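Local coordinates for uncharacterized protein (Bacteroides ovatus, PDB 4FS7), which is of uncharacterised function but, as an extracellular leucine-rich repeat protein of the BspA type, probably serves in protein binding, at residues A[66-71]-A[89-94]; A[111-116]-A[134-139]; A[300-305]-A[320-325]. One frame throughout, in Å; residues are numbered along the deposited sequence.

Interaction 1. Residues A[66-71]-A[89-94]; sequences AFQGCR and AFENCS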
loop_
_atom_site.group_PDB
_atom_site.type_symbol
_atom_site.label_atom_id
_atom_site.label_comp_id
_atom_site.label_asym_id
_atom_site.label_seq_id
_atom_site.Cartn_x
_atom_site.Cartn_y
_atom_site.Cartn_z
ATOM N N ALA A 66 -25.853 -2.759 14.454
ATOM C CA ALA A 66 -26.754 -2.290 15.503
ATOM C C ALA A 66 -26.730 -0.770 15.670
ATOM O O ALA A 66 -27.789 -0.121 15.782
ATOM C CB ALA A 66 -26.405 -2.978 16.832
ATOM N N PHE A 67 -25.530 -0.183 15.627
ATOM C CA PHE A 67 -25.365 1.260 15.804
ATOM C C PHE A 67 -24.923 1.969 14.505
ATOM O O PHE A 67 -24.443 3.099 14.541
ATOM C CB PHE A 67 -24.397 1.603 16.933
ATOM C CG PHE A 67 -24.864 1.150 18.281
ATOM C CD1 PHE A 67 -25.735 1.916 19.029
ATOM C CD2 PHE A 67 -24.448 -0.078 18.769
ATOM C CE1 PHE A 67 -26.150 1.453 20.276
ATOM C CE2 PHE A 67 -24.857 -0.546 19.965
ATOM C CZ PHE A 67 -25.714 0.224 20.742
ATOM N N GLN A 68 -25.106 1.302 13.375
ATOM C CA GLN A 68 -24.685 1.852 12.081
ATOM C C GLN A 68 -25.346 3.211 11.837
ATOM O O GLN A 68 -26.585 3.351 11.946
ATOM C CB GLN A 68 -25.030 0.872 10.979
ATOM C CG GLN A 68 -24.702 1.329 9.588
ATOM C CD GLN A 68 -25.059 0.289 8.552
ATOM O OE1 GLN A 68 -26.203 -0.152 8.472
ATOM N NE2 GLN A 68 -24.088 -0.101 7.737
ATOM N N GLY A 69 -24.526 4.228 11.560
ATOM C CA GLY A 69 -25.023 5.569 11.276
ATOM C C GLY A 69 -25.460 6.383 12.469
ATOM O O GLY A 69 -26.070 7.426 12.292
ATOM N N CYS A 70 -25.154 5.933 13.677
ATOM C CA CYS A 70 -25.518 6.668 14.895
ATOM C C CYS A 70 -24.486 7.755 15.158
ATOM O O CYS A 70 -23.654 7.650 16.048
ATOM C CB CYS A 70 -25.634 5.714 16.089
ATOM S SG CYS A 70 -26.989 4.507 15.992
ATOM N N ARG A 71 -24.593 8.837 14.388
ATOM C CA ARG A 71 -23.581 9.878 14.358
ATOM C C ARG A 71 -23.562 10.811 15.545
ATOM O O ARG A 71 -22.681 11.670 15.618
ATOM C CB ARG A 71 -23.737 10.706 13.090
ATOM C CG ARG A 71 -23.565 9.907 11.826
ATOM C CD ARG A 71 -23.517 10.824 10.608
ATOM N NE ARG A 71 -23.342 10.072 9.372
ATOM C CZ ARG A 71 -22.174 9.654 8.883
ATOM N NH1 ARG A 71 -21.023 9.885 9.525
ATOM N NH2 ARG A 71 -22.163 8.983 7.737
ATOM N N ALA A 89 -21.148 -3.014 13.220
ATOM C CA ALA A 89 -21.898 -2.634 14.421
ATOM C C ALA A 89 -21.835 -1.143 14.762
ATOM O O ALA A 89 -22.820 -0.583 15.250
ATOM C CB ALA A 89 -21.455 -3.504 15.596
ATOM N N PHE A 90 -20.687 -0.495 14.532
ATOM C CA PHE A 90 -20.510 0.909 14.857
ATOM C C PHE A 90 -20.111 1.684 13.590
ATOM O O PHE A 90 -19.505 2.731 13.689
ATOM C CB PHE A 90 -19.468 1.093 15.975
ATOM C CG PHE A 90 -19.628 0.105 17.087
ATOM C CD1 PHE A 90 -20.689 0.161 17.968
ATOM C CD2 PHE A 90 -18.733 -0.893 17.229
ATOM C CE1 PHE A 90 -20.820 -0.826 18.965
ATOM C CE2 PHE A 90 -18.839 -1.840 18.206
ATOM C CZ PHE A 90 -19.892 -1.825 19.059
ATOM N N GLU A 91 -20.479 1.173 12.415
ATOM C CA GLU A 91 -20.086 1.805 11.160
ATOM C C GLU A 91 -20.642 3.229 11.129
ATOM O O GLU A 91 -21.833 3.445 11.411
ATOM C CB GLU A 91 -20.587 0.999 9.972
ATOM C CG GLU A 91 -19.849 1.324 8.672
ATOM C CD GLU A 91 -20.642 1.022 7.433
ATOM O OE1 GLU A 91 -21.845 1.386 7.398
ATOM O OE2 GLU A 91 -20.043 0.436 6.493
ATOM N N ASN A 92 -19.794 4.185 10.774
ATOM C CA ASN A 92 -20.219 5.576 10.658
ATOM C C ASN A 92 -20.751 6.217 11.929
ATOM O O ASN A 92 -21.512 7.170 11.867
ATOM C CB ASN A 92 -21.194 5.764 9.464
ATOM C CG ASN A 92 -20.524 5.473 8.131
ATOM O OD1 ASN A 92 -19.319 5.718 7.959
ATOM N ND2 ASN A 92 -21.294 4.956 7.194
ATOM N N CYS A 93 -20.315 5.712 13.070
ATOM C CA CYS A 93 -20.490 6.418 14.335
ATOM C C CYS A 93 -19.413 7.477 14.448
ATOM O O CYS A 93 -18.429 7.333 15.176
ATOM C CB CYS A 93 -20.455 5.475 15.544
ATOM S SG CYS A 93 -21.936 4.381 15.588
ATOM N N SER A 94 -19.636 8.583 13.725
ATOM C CA SER A 94 -18.576 9.581 13.514
ATOM C C SER A 94 -18.255 10.488 14.668
ATOM O O SER A 94 -17.268 11.211 14.596
ATOM C CB SER A 94 -18.807 10.398 12.252
ATOM O OG SER A 94 -20.143 10.739 12.139
HETATM O O HOH W 1 -18.431 8.384 9.115
#
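Two successive turns of a leucine-rich repeat solenoid stack here, loop on loop, through a backbone ladder with a polar outer side. Residues 66-71 and 89-94 trace the same path, each with a type II beta turn, from Phe67 to Cys70 and from Phe90 to Cys93. The ladder has two rungs. Phe67 N gives its hydrogen to Ala89 O at 2.8 Å, within the carbonyl plane. Gly69 N reaches Glu91 O at 2.8 Å, its N-H heading almost straight at the carbonyl oxygen. On the inner side the rings of Phe67 and Phe90 project in the same sense, their planes 19° apart but displaced until little of one faces the other; Phe67 CD2 lies 3.7 Å from Phe90 CE1. Cys93 SG packs 3.0 Å from Phe67 O, filling in beside the ladder.

On the solvent side, Gln68 and Glu91 run alongside each other, extended. Gln68 NE2 donates to Glu91 OE1 at 2.7 Å, meeting the carboxylate from above its plane. The extended Arg71 chain brings its guanidinium to the next turn: NH1 is held by two hydrogen bonds, to Ser94 OG at 2.9 Å and to water 1, which also binds Asn92 OD1, and Asn92 O lies against one face.

Inward, Phe67 packs on Val22 and Leu25 of strand 19-25, and both phenylalanines touch Ile62 of strand 55-62; Phe90 also meets Phe113 of the following turn.

Interaction 2. Residues A[111-116]-A[134-139]; sequences CTFSGC and EAFKGC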
loop_
_atom_site.group_PDB
_atom_site.type_symbol
_atom_site.label_atom_id
_atom_site.label_comp_id
_atom_site.label_asym_id
_atom_site.label_seq_id
_atom_site.Cartn_x
_atom_site.Cartn_y
_atom_site.Cartn_z
ATOM N N CYS A 111 -16.002 -3.943 8.706
ATOM C CA CYS A 111 -16.510 -2.585 8.816
ATOM C C CYS A 111 -17.059 -2.228 10.212
ATOM O O CYS A 111 -17.792 -1.242 10.330
ATOM C CB CYS A 111 -17.587 -2.299 7.756
ATOM S SG CYS A 111 -16.935 -2.328 6.076
ATOM N N THR A 112 -16.633 -2.928 11.273
ATOM C CA THR A 112 -17.264 -2.685 12.572
ATOM C C THR A 112 -17.073 -1.255 13.064
ATOM O O THR A 112 -17.996 -0.686 13.659
ATOM C CB THR A 112 -16.723 -3.689 13.592
ATOM O OG1 THR A 112 -17.083 -4.985 13.173
ATOM C CG2 THR A 112 -17.285 -3.447 14.998
ATOM N N PHE A 113 -15.884 -0.670 12.824
ATOM C CA PHE A 113 -15.583 0.674 13.207
ATOM C C PHE A 113 -15.252 1.554 12.011
ATOM O O PHE A 113 -14.650 2.611 12.168
ATOM C CB PHE A 113 -14.436 0.733 14.217
ATOM C CG PHE A 113 -14.702 0.029 15.497
ATOM C CD1 PHE A 113 -15.313 0.706 16.552
ATOM C CD2 PHE A 113 -14.318 -1.295 15.701
ATOM C CE1 PHE A 113 -15.551 0.048 17.738
ATOM C CE2 PHE A 113 -14.558 -1.936 16.933
ATOM C CZ PHE A 113 -15.153 -1.236 17.934
ATOM N N SER A 114 -15.618 1.106 10.818
ATOM C CA SER A 114 -15.359 1.894 9.633
ATOM C C SER A 114 -16.080 3.247 9.757
ATOM O O SER A 114 -17.276 3.309 10.095
ATOM C CB SER A 114 -15.835 1.168 8.408
ATOM O OG SER A 114 -15.568 1.972 7.239
ATOM N N GLY A 115 -15.378 4.333 9.496
ATOM C CA GLY A 115 -15.998 5.630 9.571
ATOM C C GLY A 115 -16.071 6.306 10.931
ATOM O O GLY A 115 -16.695 7.358 11.086
ATOM N N CYS A 116 -15.446 5.707 11.935
ATOM C CA CYS A 116 -15.429 6.263 13.292
ATOM C C CYS A 116 -14.291 7.261 13.394
ATOM O O CYS A 116 -13.278 7.032 14.049
ATOM C CB CYS A 116 -15.301 5.129 14.326
ATOM S SG CYS A 116 -16.813 4.129 14.409
ATOM N N GLU A 134 -11.722 -3.826 6.400
ATOM C CA GLU A 134 -12.114 -2.464 6.673
ATOM C C GLU A 134 -12.566 -2.254 8.122
ATOM O O GLU A 134 -13.298 -1.338 8.426
ATOM C CB GLU A 134 -13.161 -1.972 5.688
ATOM C CG GLU A 134 -12.597 -1.911 4.267
ATOM C CD GLU A 134 -13.616 -1.633 3.201
ATOM O OE1 GLU A 134 -14.700 -1.138 3.469
ATOM O OE2 GLU A 134 -13.291 -1.887 2.012
ATOM N N ALA A 135 -12.100 -3.099 9.040
ATOM C CA ALA A 135 -12.642 -3.072 10.410
ATOM C C ALA A 135 -12.482 -1.736 11.109
ATOM O O ALA A 135 -13.335 -1.343 11.901
ATOM C CB ALA A 135 -11.995 -4.199 11.236
ATOM N N PHE A 136 -11.337 -1.077 10.882
ATOM C CA PHE A 136 -11.009 0.177 11.549
ATOM C C PHE A 136 -10.771 1.317 10.538
ATOM O O PHE A 136 -10.120 2.297 10.866
ATOM C CB PHE A 136 -9.799 0.029 12.470
ATOM C CG PHE A 136 -10.030 -0.924 13.613
ATOM C CD1 PHE A 136 -10.796 -0.534 14.715
ATOM C CD2 PHE A 136 -9.575 -2.242 13.576
ATOM C CE1 PHE A 136 -11.009 -1.395 15.747
ATOM C CE2 PHE A 136 -9.819 -3.095 14.643
ATOM C CZ PHE A 136 -10.546 -2.652 15.703
ATOM N N LYS A 137 -11.344 1.190 9.346
ATOM C CA LYS A 137 -11.068 2.149 8.283
ATOM C C LYS A 137 -11.513 3.550 8.701
ATOM O O LYS A 137 -12.690 3.794 9.036
ATOM C CB LYS A 137 -11.731 1.700 6.991
ATOM C CG LYS A 137 -11.520 2.649 5.825
ATOM C CD LYS A 137 -12.032 2.070 4.513
ATOM C CE LYS A 137 -11.611 2.922 3.330
ATOM N NZ LYS A 137 -11.941 2.253 2.027
ATOM N N GLY A 138 -10.590 4.490 8.731
ATOM C CA GLY A 138 -10.915 5.868 9.089
ATOM C C GLY A 138 -10.850 6.192 10.553
ATOM O O GLY A 138 -11.008 7.342 10.922
ATOM N N CYS A 139 -10.584 5.229 11.406
ATOM C CA CYS A 139 -10.472 5.543 12.834
ATOM C C CYS A 139 -9.300 6.457 13.105
ATOM O O CYS A 139 -8.319 6.445 12.383
ATOM C CB CYS A 139 -10.311 4.266 13.637
ATOM S SG CYS A 139 -11.825 3.275 13.783
HETATM O O HOH W 2 -15.695 0.882 4.788
#
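Residues 111-116 and 134-139 show how one solenoid coil repeats on the next with a dense interior and a looser, hydrated margin. In each, a type I turn runs into a type II turn. The dense side is aromatic: Phe113 and Phe136 project in the same sense, with planes only 7° apart and centroids 5.2 Å apart, yet displaced so that little of one ring faces the other. The rings come closest at Phe113 CD2 and Phe136 CE1, 3.3 Å apart. Both CG atoms sit anti to the carbonyl carbon (chi1 -61° and -64°), so both rings are swung in the same direction from their backbones. Cys139 SG fits against Phe113 CB at 3.7 Å and also approaches Phe113 O. Alongside, the backbones are joined: Phe113 N bonds Ala135 O at 2.8 Å in the carbonyl plane. Gly115 N bonds Lys137 O at 2.8 Å, its N-H aimed almost directly at the carbonyl oxygen. An alanine in place of Phe113 would probably loosen this layer, since the ring contact with Phe136 would be lost.

The other margin is held more lightly. Ser114 OG, anti to its backbone N, reaches Glu134 through water 2, which donates to Glu134 OE1 at 2.6 Å. Cys111 SG merely rests near that carboxylate, 3.6 Å from Glu134 OE1. Lys137 extends away from residues 111-116, its NZ forming a salt bridge with Glu156.

The stack continues into the next coil, where Phe136 meets Phe158, while Ile108 of strand 107-108 packs against Phe113, Ala135 and Phe136.

Interaction 3. Residues A[300-305]-A[320-325]; sequences TEVKLL and TSLVSI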
loop_
_atom_site.group_PDB
_atom_site.type_symbol
_atom_site.label_atom_id
_atom_site.label_comp_id
_atom_site.label_asym_id
_atom_site.label_seq_id
_atom_site.Cartn_x
_atom_site.Cartn_y
_atom_site.Cartn_z
ATOM N N THR A 300 19.896 11.518 -12.866
ATOM C CA THR A 300 21.143 11.969 -13.467
ATOM C C THR A 300 22.241 10.923 -13.455
ATOM O O THR A 300 23.269 11.130 -14.122
ATOM C CB THR A 300 21.624 13.297 -12.803
ATOM O OG1 THR A 300 21.763 13.070 -11.391
ATOM C CG2 THR A 300 20.705 14.456 -13.086
ATOM N N GLU A 301 22.094 9.792 -12.772
ATOM C CA GLU A 301 23.072 8.723 -12.799
ATOM C C GLU A 301 22.386 7.388 -12.891
ATOM O O GLU A 301 21.585 7.036 -12.010
ATOM C CB GLU A 301 23.979 8.719 -11.581
ATOM C CG GLU A 301 24.835 7.459 -11.507
ATOM C CD GLU A 301 25.932 7.547 -10.497
ATOM O OE1 GLU A 301 26.807 8.437 -10.652
ATOM O OE2 GLU A 301 25.919 6.718 -9.559
ATOM N N VAL A 302 22.669 6.659 -13.952
ATOM C CA VAL A 302 22.093 5.343 -14.174
ATOM C C VAL A 302 23.178 4.338 -14.465
ATOM O O VAL A 302 23.889 4.450 -15.487
ATOM C CB VAL A 302 21.066 5.340 -15.334
ATOM C CG1 VAL A 302 20.526 3.927 -15.543
ATOM C CG2 VAL A 302 19.955 6.344 -15.106
ATOM N N LYS A 303 23.372 3.407 -13.536
ATOM C CA LYS A 303 24.270 2.283 -13.717
ATOM C C LYS A 303 23.498 1.036 -14.054
ATOM O O LYS A 303 22.797 0.490 -13.203
ATOM C CB LYS A 303 25.154 2.085 -12.484
ATOM C CG LYS A 303 26.027 0.815 -12.583
ATOM C CD LYS A 303 27.071 0.906 -13.639
ATOM C CE LYS A 303 27.799 -0.455 -13.816
ATOM N NZ LYS A 303 28.927 -0.360 -14.831
ATOM N N LEU A 304 23.586 0.612 -15.305
ATOM C CA LEU A 304 23.040 -0.659 -15.780
ATOM C C LEU A 304 24.128 -1.712 -15.729
ATOM O O LEU A 304 25.158 -1.560 -16.371
ATOM C CB LEU A 304 22.472 -0.549 -17.204
ATOM C CG LEU A 304 21.373 0.487 -17.382
ATOM C CD1 LEU A 304 20.946 0.492 -18.884
ATOM C CD2 LEU A 304 20.175 0.268 -16.423
ATOM N N LEU A 305 23.923 -2.761 -14.947
ATOM C CA LEU A 305 24.893 -3.835 -14.846
ATOM C C LEU A 305 24.945 -4.674 -16.130
ATOM O O LEU A 305 24.047 -4.579 -16.957
ATOM C CB LEU A 305 24.600 -4.701 -13.627
ATOM C CG LEU A 305 24.649 -3.927 -12.275
ATOM C CD1 LEU A 305 24.253 -4.875 -11.136
ATOM C CD2 LEU A 305 25.940 -3.215 -11.997
ATOM N N THR A 320 14.324 14.085 -18.134
ATOM C CA THR A 320 14.792 15.320 -18.751
ATOM C C THR A 320 16.114 15.863 -18.223
ATOM O O THR A 320 16.648 16.795 -18.837
ATOM C CB THR A 320 13.718 16.411 -18.651
ATOM O OG1 THR A 320 13.277 16.503 -17.296
ATOM C CG2 THR A 320 12.533 16.123 -19.607
ATOM N N SER A 321 16.660 15.273 -17.171
ATOM C CA SER A 321 17.959 15.677 -16.621
ATOM C C SER A 321 19.091 14.700 -16.951
ATOM O O SER A 321 20.248 14.981 -16.633
ATOM C CB SER A 321 17.859 15.803 -15.088
ATOM O OG SER A 321 17.076 16.912 -14.713
ATOM N N LEU A 322 18.787 13.574 -17.584
ATOM C CA LEU A 322 19.779 12.544 -17.824
ATOM C C LEU A 322 20.660 12.943 -19.017
ATOM O O LEU A 322 20.157 13.143 -20.100
ATOM C CB LEU A 322 19.059 11.235 -18.155
ATOM C CG LEU A 322 19.934 9.985 -18.370
ATOM C CD1 LEU A 322 20.763 9.677 -17.061
ATOM C CD2 LEU A 322 19.062 8.818 -18.844
ATOM N N VAL A 323 21.964 13.043 -18.788
ATOM C CA VAL A 323 22.917 13.528 -19.793
ATOM C C VAL A 323 23.662 12.379 -20.432
ATOM O O VAL A 323 23.954 12.389 -21.649
ATOM C CB VAL A 323 23.915 14.510 -19.121
ATOM C CG1 VAL A 323 25.116 14.767 -20.081
ATOM C CG2 VAL A 323 23.211 15.775 -18.819
ATOM N N SER A 324 24.022 11.385 -19.639
ATOM C CA SER A 324 24.832 10.231 -20.092
ATOM C C SER A 324 24.206 8.936 -19.636
ATOM O O SER A 324 23.739 8.839 -18.484
ATOM C CB SER A 324 26.252 10.292 -19.510
ATOM O OG SER A 324 26.859 11.546 -19.789
ATOM N N ILE A 325 24.291 7.923 -20.479
ATOM C CA ILE A 325 24.023 6.570 -20.056
ATOM C C ILE A 325 24.901 5.590 -20.847
ATOM O O ILE A 325 25.053 5.700 -22.081
ATOM C CB ILE A 325 22.540 6.216 -20.096
ATOM C CG1 ILE A 325 22.236 4.897 -19.354
ATOM C CG2 ILE A 325 22.051 6.185 -21.580
ATOM C CD1 ILE A 325 20.730 4.574 -19.249
HETATM O O HOH W 3 23.777 11.899 -16.690
HETATM O O HOH W 4 24.376 7.847 -16.039
#
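Adjacent coils of the leucine-rich repeat solenoid meet here through apolar side chains and bridging water. The segments 300-304 and 321-325 run 25° apart, the first carrying strand 301-304 and the second ending in a weakly bonded strand about 324-325.

The apolar contacts come first. Val302 carries most of them and divides its methyls: CG2 meets Leu322 CD1 at 3.9 Å, the two side chains crossing at about a right angle, and CG1 meets Ile325 CD1 at 3.8 Å, obliquely. CG1 stands anti to the backbone N (chi1 178°), which aims CG1 at Ile325 and CG2 at Leu322. The same Ile325 CD1 also touches Leu304 CD1 at 4.1 Å, so this methyl lies against both Val302 and Leu304. At the end of the contact, Thr300 CG2 rests on Ser321, 3.7 Å from its CB, while Ser321 OG bonds Ser297 O.

Strand 301-304 takes its backbone bonds from the preceding coil, at Val281 and Tyr283, and Ile325 packs on Ile348 of the next.

Water supplies the polar links between the backbones. Water 3 donates to Thr300 O and accepts from Val323 N, and water 4 accepts from Val302 N while donating to Ser324 O at 2.7 Å.

Followed from the N terminus, the chain closes three loops in series, none enclosing or crossing another. Interaction 1 closes a turn after strand 55-62, joining the solenoid to the mixed sheet at its start. Interaction 2 closes an equivalent loop two coils further on, joining the next pair, and the two are neighbours: their centres are about 10 Å apart, and Phe90 N and Asn92 N probably bond Thr112 O and Ser114 O, so four coils form one continuous stack. Interaction 3 lies on the opposite side of the chain's centre, its centre about 54 Å from that of interaction 1, and joins strand 301-304 to residues 320-325 of the next coil.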